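Local coordinates for protein transcriptional regulator, IclR family (Ruegeria sp. TM1040, PDB 3R4K) that probably acts as an IclR-family transcriptional regulator, pairing a DNA-binding helix-turn-helix domain with a GAF-like C-terminal domain of the kind that senses small effector molecules, at residues L9-Y14 with S31-A36; E92-T97 with R229-A234; G139-A144 with G184-I189. All coordinates share one frame; numbering follows the deposited sequence.

Contact 1 (L9-Y14 with S31-A36); sequences LTLLTY and SGMNKA
Leu11 and Tyr14 both carry CG beside the backbone N and anti to the carbonyl carbon (chi1 -69° and -63°), and from positions three residues apart they reach Ser31 and the selenomethionine Met33. These two belong to the helix-turn-helix of the N-terminal domain: Ser31 closes helix 24-31, Gly32 to Asn34 form the turn, and helix 35-47 follows, probably the recognition helix as in other IclR regulators. The contact thus joins residues 9-14 to the end of helix 24-31 and the turn that follows it.

Leu11 makes its closest contacts through one methyl: CD2 lies 3.7 Å from Ser31 CB and 4.0 Å from Met33 CE. The Met33 chain runs extended beyond CG, which carries its terminal methyl back to helix 4-12, and it meets Leu11 obliquely. Leu41 of helix 35-47 touches both Leu11 and Met33, and Val38 touches Met33 and Ser31, so the cluster continues into the three-helix core.

Tyr14 meets Ser31 with the hydroxyl end of its side chain: Tyr14 CE2 is 3.9 Å from Ser31 CB, while Tyr14 OH comes to 3.5 Å from Ser31 CA, an oblique approach made by van der Waals contact. Ser31 OG is turned to its own helix, bonded to Leu27 O, and also receives a weak bond from Met33 N at 3.4 Å that reaches across Gly32.

Within residues 9-14, Thr10 O accepts from both Thr13 N and Thr13 OG1. The bond from Thr13 OG1 to Thr10 O is 2.6 Å long and lies in the carbonyl plane, and the same Thr13 OG1 sits 4.1 Å above the plane of the Tyr14 ring, over its centre.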
loop_
_atom_site.group_PDB
_atom_site.type_symbol
_atom_site.label_atom_id
_atom_site.label_comp_id
_atom_site.label_asym_id
_atom_site.label_seq_id
_atom_site.Cartn_x
_atom_site.Cartn_y
_atom_site.Cartn_z
ATOM N N LEU A 9 10.600 7.087 -16.784
ATOM C CA LEU A 9 9.370 6.843 -16.053
ATOM C C LEU A 9 8.250 6.324 -16.956
ATOM O O LEU A 9 7.412 5.570 -16.468
ATOM C CB LEU A 9 8.939 8.088 -15.262
ATOM C CG LEU A 9 9.959 8.552 -14.223
ATOM C CD1 LEU A 9 9.611 9.919 -13.691
ATOM C CD2 LEU A 9 10.196 7.484 -13.112
ATOM N N THR A 10 8.278 6.648 -18.264
ATOM C CA THR A 10 7.307 6.154 -19.252
ATOM C C THR A 10 7.443 4.631 -19.393
ATOM O O THR A 10 6.437 3.952 -19.580
ATOM C CB THR A 10 7.514 6.863 -20.596
ATOM O OG1 THR A 10 7.290 8.258 -20.418
ATOM C CG2 THR A 10 6.596 6.364 -21.676
ATOM N N LEU A 11 8.687 4.101 -19.284
ATOM C CA LEU A 11 8.965 2.671 -19.405
ATOM C C LEU A 11 8.210 1.866 -18.341
ATOM O O LEU A 11 7.738 0.765 -18.641
ATOM C CB LEU A 11 10.481 2.376 -19.338
ATOM C CG LEU A 11 11.337 2.860 -20.530
ATOM C CD1 LEU A 11 12.828 2.697 -20.241
ATOM C CD2 LEU A 11 10.990 2.108 -21.799
ATOM N N LEU A 12 8.046 2.451 -17.126
ATOM C CA LEU A 12 7.359 1.832 -15.996
ATOM C C LEU A 12 5.859 1.668 -16.241
ATOM O O LEU A 12 5.251 0.766 -15.649
ATOM C CB LEU A 12 7.569 2.646 -14.700
ATOM C CG LEU A 12 8.975 2.783 -14.180
ATOM C CD1 LEU A 12 8.981 3.589 -12.925
ATOM C CD2 LEU A 12 9.608 1.423 -13.928
ATOM N N THR A 13 5.270 2.535 -17.099
ATOM C CA THR A 13 3.836 2.528 -17.407
ATOM C C THR A 13 3.414 1.261 -18.182
ATOM O O THR A 13 2.235 0.903 -18.154
ATOM C CB THR A 13 3.399 3.810 -18.183
ATOM O OG1 THR A 13 3.835 3.760 -19.549
ATOM C CG2 THR A 13 3.850 5.107 -17.518
ATOM N N TYR A 14 4.365 0.589 -18.853
ATOM C CA TYR A 14 4.096 -0.601 -19.653
ATOM C C TYR A 14 3.846 -1.839 -18.779
ATOM O O TYR A 14 3.244 -2.800 -19.259
ATOM C CB TYR A 14 5.225 -0.833 -20.667
ATOM C CG TYR A 14 5.317 0.306 -21.657
ATOM C CD1 TYR A 14 4.265 0.585 -22.528
ATOM C CD2 TYR A 14 6.422 1.146 -21.680
ATOM C CE1 TYR A 14 4.322 1.659 -23.411
ATOM C CE2 TYR A 14 6.498 2.215 -22.573
ATOM C CZ TYR A 14 5.441 2.470 -23.435
ATOM O OH TYR A 14 5.483 3.516 -24.327
ATOM N N SER A 31 7.903 0.902 -26.354
ATOM C CA SER A 31 8.270 2.285 -26.073
ATOM C C SER A 31 8.624 3.101 -27.314
ATOM O O SER A 31 8.410 4.314 -27.311
ATOM C CB SER A 31 9.435 2.340 -25.094
ATOM O OG SER A 31 10.600 1.750 -25.639
ATOM N N GLY A 32 9.189 2.461 -28.328
ATOM C CA GLY A 32 9.606 3.154 -29.540
ATOM C C GLY A 32 11.031 3.677 -29.474
ATOM O O GLY A 32 11.526 4.247 -30.452
HETATM N N MSE A 33 11.713 3.464 -28.328
HETATM C CA MSE A 33 13.101 3.878 -28.088
HETATM C C MSE A 33 14.086 2.813 -28.584
HETATM O O MSE A 33 13.694 1.655 -28.732
HETATM C CB MSE A 33 13.338 4.125 -26.584
HETATM C CG MSE A 33 12.263 4.992 -25.917
HETATM SE SE MSE A 33 12.585 5.257 -24.027
HETATM C CE MSE A 33 10.892 5.749 -23.491
ATOM N N ASN A 34 15.371 3.183 -28.812
ATOM C CA ASN A 34 16.415 2.221 -29.212
ATOM C C ASN A 34 16.695 1.269 -28.047
ATOM O O ASN A 34 16.547 1.667 -26.898
ATOM C CB ASN A 34 17.746 2.893 -29.645
ATOM C CG ASN A 34 17.703 4.329 -30.067
ATOM O OD1 ASN A 34 17.336 5.239 -29.295
ATOM N ND2 ASN A 34 18.166 4.567 -31.284
ATOM N N LYS A 35 17.129 0.041 -28.341
ATOM C CA LYS A 35 17.471 -0.990 -27.355
ATOM C C LYS A 35 18.480 -0.462 -26.323
ATOM O O LYS A 35 18.273 -0.653 -25.118
ATOM C CB LYS A 35 18.037 -2.243 -28.058
ATOM C CG LYS A 35 17.853 -3.539 -27.286
ATOM C CD LYS A 35 18.664 -4.672 -27.926
ATOM C CE LYS A 35 18.355 -6.047 -27.359
ATOM N NZ LYS A 35 17.017 -6.582 -27.761
ATOM N N ALA A 36 19.538 0.236 -26.799
ATOM C CA ALA A 36 20.600 0.824 -25.980
ATOM C C ALA A 36 20.057 1.886 -25.021
ATOM O O ALA A 36 20.508 1.943 -23.879
ATOM C CB ALA A 36 21.665 1.428 -26.876
#

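Contact 2 (E92-T97 with R229-A234); sequences EDTGET and RTIPPA
In the GAF-like C-terminal domain, helices 79-94 and 225-245 pack together where Thr94, the last helical residue of the first, meets Ile231 and Ala234 on one flank of the second. The contact is apolar and buried, although one of its main contributors is a threonine. Thr94 meets them with its carbon atoms, chiefly the methyl: CG2 stands 4.0 Å from Ile231 CG1 and 4.3 Å from Ala234 CB, spanning positions one helical turn apart. The Thr94 and Ile231 side chains cross at about a right angle, and CB of Thr94 also approaches Ile231 CG1, at 4.2 Å.

What sets this orientation is the placement of the two branches of Thr94. OG1 lies between the backbone N and the carbonyl carbon (chi1 62°), facing its own chain, while CG2 is left to face the neighbouring helix. The hydroxyl is bonded to Leu90 O in the preceding turn, so the polar half of this buried side chain is satisfied within its own helix end.

Ile231 also touches Val216 of strand 210-219 and His199 of strand 196-204, so that helix 225-245 rests on the sheet. Its next residues, Pro232 and Pro233, lack the N-H that would bond to the turn before, and the helix is kinked there. The chain beyond Thr94 turns at Gly95, with positive phi, and Glu96 then reaches Arg222 in a salt bridge. This exit is an ST turn, in which Glu96 N donates to Thr94 OG1 at 3.3 Å with an N-H...O angle of 155°.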
loop_
_atom_site.group_PDB
_atom_site.type_symbol
_atom_site.label_atom_id
_atom_site.label_comp_id
_atom_site.label_asym_id
_atom_site.label_seq_id
_atom_site.Cartn_x
_atom_site.Cartn_y
_atom_site.Cartn_z
ATOM N N GLU A 92 -21.204 19.251 -6.721
ATOM C CA GLU A 92 -21.419 20.522 -7.390
ATOM C C GLU A 92 -21.875 20.332 -8.825
ATOM O O GLU A 92 -22.748 21.069 -9.279
ATOM C CB GLU A 92 -20.164 21.402 -7.315
ATOM C CG GLU A 92 -20.027 22.103 -5.960
ATOM C CD GLU A 92 -21.284 22.746 -5.368
ATOM O OE1 GLU A 92 -21.912 22.110 -4.489
ATOM O OE2 GLU A 92 -21.644 23.876 -5.781
ATOM N N ASP A 93 -21.333 19.325 -9.512
ATOM C CA ASP A 93 -21.675 19.025 -10.898
ATOM C C ASP A 93 -23.084 18.428 -11.052
ATOM O O ASP A 93 -23.781 18.747 -12.021
ATOM C CB ASP A 93 -20.636 18.073 -11.500
ATOM C CG ASP A 93 -19.260 18.692 -11.721
ATOM O OD1 ASP A 93 -19.177 19.940 -11.844
ATOM O OD2 ASP A 93 -18.268 17.927 -11.812
ATOM N N THR A 94 -23.506 17.583 -10.100
ATOM C CA THR A 94 -24.804 16.894 -10.144
ATOM C C THR A 94 -25.898 17.624 -9.364
ATOM O O THR A 94 -27.090 17.385 -9.607
ATOM C CB THR A 94 -24.661 15.471 -9.593
ATOM O OG1 THR A 94 -24.252 15.541 -8.220
ATOM C CG2 THR A 94 -23.673 14.625 -10.391
ATOM N N GLY A 95 -25.497 18.458 -8.409
ATOM C CA GLY A 95 -26.446 19.165 -7.551
ATOM C C GLY A 95 -27.059 18.268 -6.491
ATOM O O GLY A 95 -27.999 18.660 -5.793
ATOM N N GLU A 96 -26.477 17.067 -6.330
ATOM C CA GLU A 96 -26.957 16.033 -5.423
ATOM C C GLU A 96 -25.899 15.568 -4.413
ATOM O O GLU A 96 -24.733 15.918 -4.528
ATOM C CB GLU A 96 -27.466 14.839 -6.242
ATOM C CG GLU A 96 -28.561 15.207 -7.233
ATOM C CD GLU A 96 -29.875 15.726 -6.672
ATOM O OE1 GLU A 96 -30.096 15.613 -5.445
ATOM O OE2 GLU A 96 -30.709 16.196 -7.477
ATOM N N THR A 97 -26.335 14.802 -3.396
ATOM C CA THR A 97 -25.478 14.252 -2.348
ATOM C C THR A 97 -24.632 13.138 -2.926
ATOM O O THR A 97 -25.157 12.260 -3.609
ATOM C CB THR A 97 -26.349 13.749 -1.180
ATOM O OG1 THR A 97 -27.105 14.860 -0.687
ATOM C CG2 THR A 97 -25.519 13.092 -0.042
ATOM N N ARG A 229 -29.253 11.733 -17.650
ATOM C CA ARG A 229 -28.227 11.668 -18.670
ATOM C C ARG A 229 -26.919 12.391 -18.269
ATOM O O ARG A 229 -25.875 12.096 -18.854
ATOM C CB ARG A 229 -28.788 12.204 -19.986
ATOM C CG ARG A 229 -29.667 11.161 -20.713
ATOM C CD ARG A 229 -31.020 11.661 -21.231
ATOM N NE ARG A 229 -31.020 13.076 -21.619
ATOM C CZ ARG A 229 -32.103 13.762 -21.965
ATOM N NH1 ARG A 229 -33.292 13.172 -21.991
ATOM N NH2 ARG A 229 -32.007 15.041 -22.295
ATOM N N THR A 230 -26.965 13.306 -17.293
ATOM C CA THR A 230 -25.793 14.042 -16.802
ATOM C C THR A 230 -25.085 13.323 -15.637
ATOM O O THR A 230 -23.854 13.420 -15.538
ATOM C CB THR A 230 -26.236 15.459 -16.372
ATOM O OG1 THR A 230 -26.729 16.162 -17.509
ATOM C CG2 THR A 230 -25.163 16.273 -15.616
ATOM N N ILE A 231 -25.842 12.672 -14.732
ATOM C CA ILE A 231 -25.245 12.004 -13.568
ATOM C C ILE A 231 -24.284 10.866 -14.015
ATOM O O ILE A 231 -23.129 10.910 -13.592
ATOM C CB ILE A 231 -26.298 11.530 -12.522
ATOM C CG1 ILE A 231 -26.944 12.750 -11.815
ATOM C CG2 ILE A 231 -25.677 10.542 -11.510
ATOM C CD1 ILE A 231 -28.242 12.483 -11.066
ATOM N N PRO A 232 -24.692 9.886 -14.863
ATOM C CA PRO A 232 -23.761 8.802 -15.236
ATOM C C PRO A 232 -22.387 9.257 -15.810
ATOM O O PRO A 232 -21.398 8.779 -15.255
ATOM C CB PRO A 232 -24.573 7.985 -16.243
ATOM C CG PRO A 232 -25.992 8.185 -15.803
ATOM C CD PRO A 232 -26.032 9.639 -15.442
ATOM N N PRO A 233 -22.240 10.175 -16.813
ATOM C CA PRO A 233 -20.880 10.575 -17.241
ATOM C C PRO A 233 -20.051 11.240 -16.138
ATOM O O PRO A 233 -18.846 10.987 -16.048
ATOM C CB PRO A 233 -21.130 11.584 -18.374
ATOM C CG PRO A 233 -22.526 11.407 -18.770
ATOM C CD PRO A 233 -23.270 10.885 -17.596
ATOM N N ALA A 234 -20.696 12.091 -15.308
ATOM C CA ALA A 234 -20.048 12.812 -14.220
ATOM C C ALA A 234 -19.556 11.847 -13.144
ATOM O O ALA A 234 -18.412 11.986 -12.688
ATOM C CB ALA A 234 -20.998 13.832 -13.626
#

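Contact 3 (G139-A144 with G184-I189); sequences GLAVLA and GLAQSI
Apolar packing dominates where Leu140 and Ala141 of helix 137-143 meet Ala186 on edge strand 186-189 of the GAF-like sheet. The Ala186 methyl points at the helix and touches both neighbours: its CB is 4.1 Å from Leu140 CB and equally 4.1 Å from Ala141 CB. It also comes to 3.8 Å from Ala141 N, touching the helix backbone itself. Val180 of helix 170-183 adds a further apolar contact to the same methyl.

Leu140 also packs against the backbone of the strand. With CG beside the backbone N and anti to the carbonyl carbon (chi1 -67°), its side chain extends along the strand, and Leu140 CD1 rests 4.1 Å from Gln187 O.

Polar bonding is kept to the surroundings. Ala186 and Ser188 make backbone hydrogen bonds to Ala200 and Ser198 of strand 196-204, Ser188 OG makes a weak one to Gly135 O, and Gln187, whose CB points away from the helix, bonds through OE1 to His197 NE2.

The helix and strand axes run at 146° to each other and approach to 7.9 Å. With small residues meeting at the nearest point and each backbone bonded within its own helix or sheet, the union rests on van der Waals contact and on the exclusion of water from a buried surface.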
loop_
_atom_site.group_PDB
_atom_site.type_symbol
_atom_site.label_atom_id
_atom_site.label_comp_id
_atom_site.label_asym_id
_atom_site.label_seq_id
_atom_site.Cartn_x
_atom_site.Cartn_y
_atom_site.Cartn_z
ATOM N N GLY A 139 -24.007 -1.058 -2.988
ATOM C CA GLY A 139 -23.945 -2.485 -2.692
ATOM C C GLY A 139 -23.918 -3.351 -3.935
ATOM O O GLY A 139 -23.132 -4.303 -4.008
ATOM N N LEU A 140 -24.756 -3.011 -4.942
ATOM C CA LEU A 140 -24.825 -3.742 -6.216
ATOM C C LEU A 140 -23.534 -3.552 -7.013
ATOM O O LEU A 140 -23.054 -4.518 -7.609
ATOM C CB LEU A 140 -26.056 -3.332 -7.049
ATOM C CG LEU A 140 -27.418 -3.726 -6.465
ATOM C CD1 LEU A 140 -28.530 -2.876 -7.048
ATOM C CD2 LEU A 140 -27.710 -5.213 -6.648
ATOM N N ALA A 141 -22.965 -2.328 -7.004
ATOM C CA ALA A 141 -21.701 -2.000 -7.679
ATOM C C ALA A 141 -20.544 -2.853 -7.107
ATOM O O ALA A 141 -19.738 -3.359 -7.877
ATOM C CB ALA A 141 -21.385 -0.509 -7.532
ATOM N N VAL A 142 -20.503 -3.035 -5.763
ATOM C CA VAL A 142 -19.481 -3.805 -5.035
ATOM C C VAL A 142 -19.695 -5.305 -5.271
ATOM O O VAL A 142 -18.730 -6.009 -5.514
ATOM C CB VAL A 142 -19.448 -3.447 -3.515
ATOM C CG1 VAL A 142 -18.513 -4.368 -2.734
ATOM C CG2 VAL A 142 -19.044 -1.993 -3.299
ATOM N N LEU A 143 -20.943 -5.789 -5.192
ATOM C CA LEU A 143 -21.298 -7.201 -5.397
ATOM C C LEU A 143 -20.945 -7.664 -6.808
ATOM O O LEU A 143 -20.431 -8.764 -6.985
ATOM C CB LEU A 143 -22.803 -7.400 -5.150
ATOM C CG LEU A 143 -23.217 -8.673 -4.426
ATOM C CD1 LEU A 143 -22.438 -8.860 -3.121
ATOM C CD2 LEU A 143 -24.699 -8.665 -4.141
ATOM N N ALA A 144 -21.191 -6.808 -7.803
ATOM C CA ALA A 144 -20.948 -7.119 -9.204
ATOM C C ALA A 144 -19.463 -7.391 -9.517
ATOM O O ALA A 144 -19.164 -8.087 -10.492
ATOM C CB ALA A 144 -21.454 -5.988 -10.072
ATOM N N GLY A 184 -20.664 -1.179 -15.962
ATOM C CA GLY A 184 -19.756 -0.522 -15.019
ATOM C C GLY A 184 -20.411 0.511 -14.113
ATOM O O GLY A 184 -19.709 1.294 -13.458
ATOM N N LEU A 185 -21.762 0.521 -14.068
ATOM C CA LEU A 185 -22.580 1.450 -13.279
ATOM C C LEU A 185 -23.854 0.763 -12.767
ATOM O O LEU A 185 -24.514 0.025 -13.513
ATOM C CB LEU A 185 -22.951 2.685 -14.130
ATOM C CG LEU A 185 -23.542 3.881 -13.383
ATOM C CD1 LEU A 185 -22.937 5.159 -13.870
ATOM C CD2 LEU A 185 -25.035 3.943 -13.557
ATOM N N ALA A 186 -24.194 1.026 -11.493
ATOM C CA ALA A 186 -25.376 0.484 -10.824
ATOM C C ALA A 186 -26.370 1.591 -10.501
ATOM O O ALA A 186 -25.981 2.712 -10.169
ATOM C CB ALA A 186 -24.974 -0.246 -9.544
ATOM N N GLN A 187 -27.659 1.258 -10.589
ATOM C CA GLN A 187 -28.773 2.137 -10.255
ATOM C C GLN A 187 -29.731 1.418 -9.298
ATOM O O GLN A 187 -29.912 0.204 -9.410
ATOM C CB GLN A 187 -29.509 2.596 -11.513
ATOM C CG GLN A 187 -29.000 3.919 -12.059
ATOM C CD GLN A 187 -29.810 4.376 -13.249
ATOM O OE1 GLN A 187 -30.942 4.867 -13.130
ATOM N NE2 GLN A 187 -29.254 4.210 -14.432
ATOM N N SER A 188 -30.310 2.160 -8.334
ATOM C CA SER A 188 -31.269 1.628 -7.361
ATOM C C SER A 188 -32.256 2.708 -6.953
ATOM O O SER A 188 -31.854 3.803 -6.560
ATOM C CB SER A 188 -30.566 1.054 -6.134
ATOM O OG SER A 188 -31.488 0.575 -5.169
ATOM N N ILE A 189 -33.553 2.395 -7.068
ATOM C CA ILE A 189 -34.636 3.309 -6.736
ATOM C C ILE A 189 -35.384 2.771 -5.521
ATOM O O ILE A 189 -36.039 1.731 -5.591
ATOM C CB ILE A 189 -35.572 3.577 -7.945
ATOM C CG1 ILE A 189 -34.758 3.973 -9.203
ATOM C CG2 ILE A 189 -36.597 4.655 -7.600
ATOM C CD1 ILE A 189 -35.420 3.653 -10.543
#

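Contact 1 lies in the winged helix-turn-helix domain, and contacts 2 and 3 in the GAF-like domain. The centre of contact 1 is 38 Å from the centre of either of the others, with nearest atoms about 23 and 22 Å away, so neither touches it directly; if the C-terminal domain senses an effector, as in relatives, coupling to the DNA-binding domain would have to be indirect. Contacts 2 and 3 are centred 16 Å apart and touch: Pro232 CA lies 4.0 Å from Leu185 CD1. Contact 3 is nested in the chain loop that contact 2 closes. Residues 184-189 join the two, since Leu185 also reaches helix 225-245 of contact 2.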